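Local structure of cytoplasmic export protein 1 (Saccharomyces cerevisiae, 3VWA) at residues A479-L484 and K520-E525. The protein binds tRNA as part of the nuclear tRNA export machinery and may pass aminoacylated tRNAs from export receptors at the nuclear pore to the translation machinery. Numbering follows the deposited sequence.
Sequences AALYGL and KILFEE
Leu522 reaches across from helix 513-536 and sets one methyl, CD1, between Leu481 and Leu484, which lie one helical turn apart on helix 474-487. This CD1 does most of the touching, 3.7 Å from CB of Leu484 and 3.8 Å from CD2 of Leu481, so one methyl bridges the step between the two leucines. Leu481 meets it with a methyl at its branched end, whereas Leu484 meets it close to the backbone. Leu522 CD2 settles against the backbone, 4.0 Å from the carbonyl carbon C of Leu484, and the branch point CG of Leu522 lies 3.9 Å from Leu481 O. The bond from CA to CB of Leu522 points at the facing helix, and CG, roughly anti to the backbone N (chi1 -151°), carries the two methyls on from there. No hydrogen bond or salt bridge joins 479-484 to 520-525; the contact is apolar and buried, with the nearest CA atoms, of Leu481 and Leu522, 7.3 Å apart. An alanine in place of Leu522 would remove CG and both methyls and would probably leave Leu481 CD2 and Leu484 CB facing a gap between the helices. A turn beyond Leu522, Tyr526 adds a polar link through the hydrogen bond of its OH to Leu484 O. On the neighbouring helices, Leu469 packs on Leu481, Phe465 on Leu484, and Ile504 of helix 493-504 on both Leu484 and Leu522. The contact thus lies near the C-terminal end of the helical HEAT-repeat region, joining helix 513-536, whose 520-525 segment belongs to the HEAT repeat of residues 494-530, to helix 474-487 just before that repeat.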
ATOM      1  N   ALA A 479     -20.304 -25.118 -25.040  1.00 27.62           N
ATOM      2  CA  ALA A 479     -20.409 -23.966 -24.181  1.00 28.89           C
ATOM      3  C   ALA A 479     -21.837 -23.390 -24.276  1.00 27.01           C
ATOM      4  O   ALA A 479     -22.319 -22.795 -23.347  1.00 26.67           O
ATOM      5  CB  ALA A 479     -19.390 -22.885 -24.579  1.00 31.06           C
ATOM      6  N   ALA A 480     -22.484 -23.504 -25.417  1.00 26.70           N
ATOM      7  CA  ALA A 480     -23.881 -23.069 -25.508  1.00 25.11           C
ATOM      8  C   ALA A 480     -24.769 -23.924 -24.597  1.00 24.53           C
ATOM      9  O   ALA A 480     -25.541 -23.409 -23.790  1.00 25.67           O
ATOM     10  CB  ALA A 480     -24.377 -23.132 -26.940  1.00 21.48           C
ATOM     11  N   LEU A 481     -24.610 -25.233 -24.696  1.00 23.89           N
ATOM     12  CA  LEU A 481     -25.439 -26.136 -23.912  1.00 25.12           C
ATOM     13  C   LEU A 481     -25.246 -25.848 -22.453  1.00 27.15           C
ATOM     14  O   LEU A 481     -26.183 -25.976 -21.660  1.00 26.32           O
ATOM     15  CB  LEU A 481     -25.082 -27.577 -24.208  1.00 21.77           C
ATOM     16  CG  LEU A 481     -25.343 -28.013 -25.631  1.00 20.81           C
ATOM     17  CD1 LEU A 481     -24.854 -29.457 -25.807  1.00 21.69           C
ATOM     18  CD2 LEU A 481     -26.839 -27.907 -25.878  1.00 21.90           C
ATOM     19  N   TYR A 482     -24.017 -25.477 -22.093  1.00 28.28           N
ATOM     20  CA  TYR A 482     -23.726 -25.177 -20.683  1.00 30.34           C
ATOM     21  C   TYR A 482     -24.494 -23.931 -20.197  1.00 29.94           C
ATOM     22  O   TYR A 482     -25.148 -23.922 -19.149  1.00 28.17           O
ATOM     23  CB  TYR A 482     -22.218 -24.943 -20.500  1.00 31.70           C
ATOM     24  CG  TYR A 482     -21.825 -24.514 -19.092  1.00 36.22           C
ATOM     25  CD1 TYR A 482     -21.866 -25.434 -18.029  1.00 37.50           C
ATOM     26  CD2 TYR A 482     -21.405 -23.193 -18.818  1.00 38.12           C
ATOM     27  CE1 TYR A 482     -21.510 -25.063 -16.745  1.00 44.74           C
ATOM     28  CE2 TYR A 482     -21.047 -22.801 -17.519  1.00 43.19           C
ATOM     29  CZ  TYR A 482     -21.105 -23.748 -16.488  1.00 46.92           C
ATOM     30  OH  TYR A 482     -20.754 -23.429 -15.196  1.00 53.42           O
ATOM     31  N   GLY A 483     -24.371 -22.863 -20.968  1.00 27.84           N
ATOM     32  CA  GLY A 483     -25.048 -21.635 -20.627  1.00 28.30           C
ATOM     33  C   GLY A 483     -26.537 -21.798 -20.661  1.00 25.90           C
ATOM     34  O   GLY A 483     -27.245 -21.108 -19.931  1.00 29.30           O
ATOM     35  N   LEU A 484     -27.043 -22.705 -21.498  1.00 28.70           N
ATOM     36  CA  LEU A 484     -28.507 -22.996 -21.507  1.00 26.52           C
ATOM     37  C   LEU A 484     -28.937 -23.742 -20.268  1.00 28.66           C
ATOM     38  O   LEU A 484     -30.049 -23.523 -19.740  1.00 28.58           O
ATOM     39  CB  LEU A 484     -28.900 -23.768 -22.764  1.00 27.87           C
ATOM     40  CG  LEU A 484     -28.998 -22.964 -24.071  1.00 25.37           C
ATOM     41  CD1 LEU A 484     -28.742 -23.808 -25.313  1.00 24.85           C
ATOM     42  CD2 LEU A 484     -30.428 -22.451 -24.111  1.00 23.40           C
ATOM     43  N   LYS A 520     -29.531 -33.818 -25.277  1.00 32.52           N
ATOM     44  CA  LYS A 520     -30.701 -34.619 -24.904  1.00 34.05           C
ATOM     45  C   LYS A 520     -31.062 -34.411 -23.417  1.00 31.06           C
ATOM     46  O   LYS A 520     -32.230 -34.264 -23.059  1.00 29.45           O
ATOM     47  CB  LYS A 520     -30.500 -36.112 -25.219  1.00 37.00           C
ATOM     48  CG  LYS A 520     -31.719 -36.949 -24.850  1.00 40.16           C
ATOM     49  CD  LYS A 520     -31.755 -38.296 -25.574  1.00 44.79           C
ATOM     50  CE  LYS A 520     -31.483 -39.425 -24.602  1.00 43.70           C
ATOM     51  NZ  LYS A 520     -32.618 -39.611 -23.664  1.00 42.49           N
ATOM     52  N   ILE A 521     -30.043 -34.338 -22.573  1.00 31.37           N
ATOM     53  CA  ILE A 521     -30.265 -34.248 -21.149  1.00 31.83           C
ATOM     54  C   ILE A 521     -30.804 -32.847 -20.837  1.00 30.63           C
ATOM     55  O   ILE A 521     -31.686 -32.676 -20.052  1.00 31.43           O
ATOM     56  CB  ILE A 521     -28.974 -34.589 -20.373  1.00 32.46           C
ATOM     57  CG1 ILE A 521     -28.562 -36.061 -20.593  1.00 34.97           C
ATOM     58  CG2 ILE A 521     -29.174 -34.342 -18.889  1.00 34.03           C
ATOM     59  CD1 ILE A 521     -27.145 -36.419 -20.066  1.00 34.10           C
ATOM     60  N   LEU A 522     -30.272 -31.850 -21.516  1.00 32.34           N
ATOM     61  CA  LEU A 522     -30.689 -30.478 -21.364  1.00 29.45           C
ATOM     62  C   LEU A 522     -32.119 -30.283 -21.806  1.00 25.85           C
ATOM     63  O   LEU A 522     -32.951 -29.718 -21.096  1.00 23.74           O
ATOM     64  CB  LEU A 522     -29.771 -29.678 -22.273  1.00 29.87           C
ATOM     65  CG  LEU A 522     -29.391 -28.229 -21.984  1.00 31.01           C
ATOM     66  CD1 LEU A 522     -29.533 -27.405 -23.259  1.00 27.51           C
ATOM     67  CD2 LEU A 522     -29.964 -27.573 -20.731  1.00 26.67           C
ATOM     68  N   PHE A 523     -32.403 -30.758 -23.014  1.00 24.67           N
ATOM     69  CA  PHE A 523     -33.731 -30.751 -23.575  1.00 23.58           C
ATOM     70  C   PHE A 523     -34.792 -31.312 -22.643  1.00 27.20           C
ATOM     71  O   PHE A 523     -35.881 -30.715 -22.490  1.00 27.63           O
ATOM     72  CB  PHE A 523     -33.692 -31.603 -24.848  1.00 22.65           C
ATOM     73  CG  PHE A 523     -34.881 -31.424 -25.752  1.00 24.16           C
ATOM     74  CD1 PHE A 523     -35.299 -30.141 -26.150  1.00 26.23           C
ATOM     75  CD2 PHE A 523     -35.579 -32.534 -26.246  1.00 25.79           C
ATOM     76  CE1 PHE A 523     -36.395 -29.973 -27.011  1.00 24.39           C
ATOM     77  CE2 PHE A 523     -36.662 -32.372 -27.109  1.00 26.89           C
ATOM     78  CZ  PHE A 523     -37.062 -31.079 -27.524  1.00 23.16           C
ATOM     79  N   GLU A 524     -34.517 -32.482 -22.059  1.00 27.32           N
ATOM     80  CA  GLU A 524     -35.503 -33.116 -21.149  1.00 31.88           C
ATOM     81  C   GLU A 524     -35.778 -32.241 -19.959  1.00 29.75           C
ATOM     82  O   GLU A 524     -36.914 -32.117 -19.495  1.00 31.69           O
ATOM     83  CB  GLU A 524     -34.991 -34.440 -20.550  1.00 34.28           C
ATOM     84  CG  GLU A 524     -34.313 -35.360 -21.508  1.00 44.70           C
ATOM     85  CD  GLU A 524     -35.231 -36.399 -22.071  1.00 55.88           C
ATOM     86  OE1 GLU A 524     -34.762 -37.561 -22.248  1.00 57.25           O
ATOM     87  OE2 GLU A 524     -36.404 -36.050 -22.341  1.00 56.49           O
ATOM     88  N   GLU A 525     -34.720 -31.663 -19.418  1.00 30.49           N
ATOM     89  CA  GLU A 525     -34.912 -30.806 -18.258  1.00 28.59           C
ATOM     90  C   GLU A 525     -35.805 -29.572 -18.632  1.00 29.63           C
ATOM     91  O   GLU A 525     -36.662 -29.148 -17.846  1.00 26.36           O
ATOM     92  CB  GLU A 525     -33.533 -30.429 -17.698  1.00 30.97           C
ATOM     93  CG  GLU A 525     -33.576 -29.387 -16.577  1.00 34.48           C
ATOM     94  CD  GLU A 525     -32.198 -28.904 -16.150  1.00 38.84           C
ATOM     95  OE1 GLU A 525     -32.182 -28.005 -15.264  1.00 44.84           O
ATOM     96  OE2 GLU A 525     -31.144 -29.425 -16.661  1.00 34.52           O
TER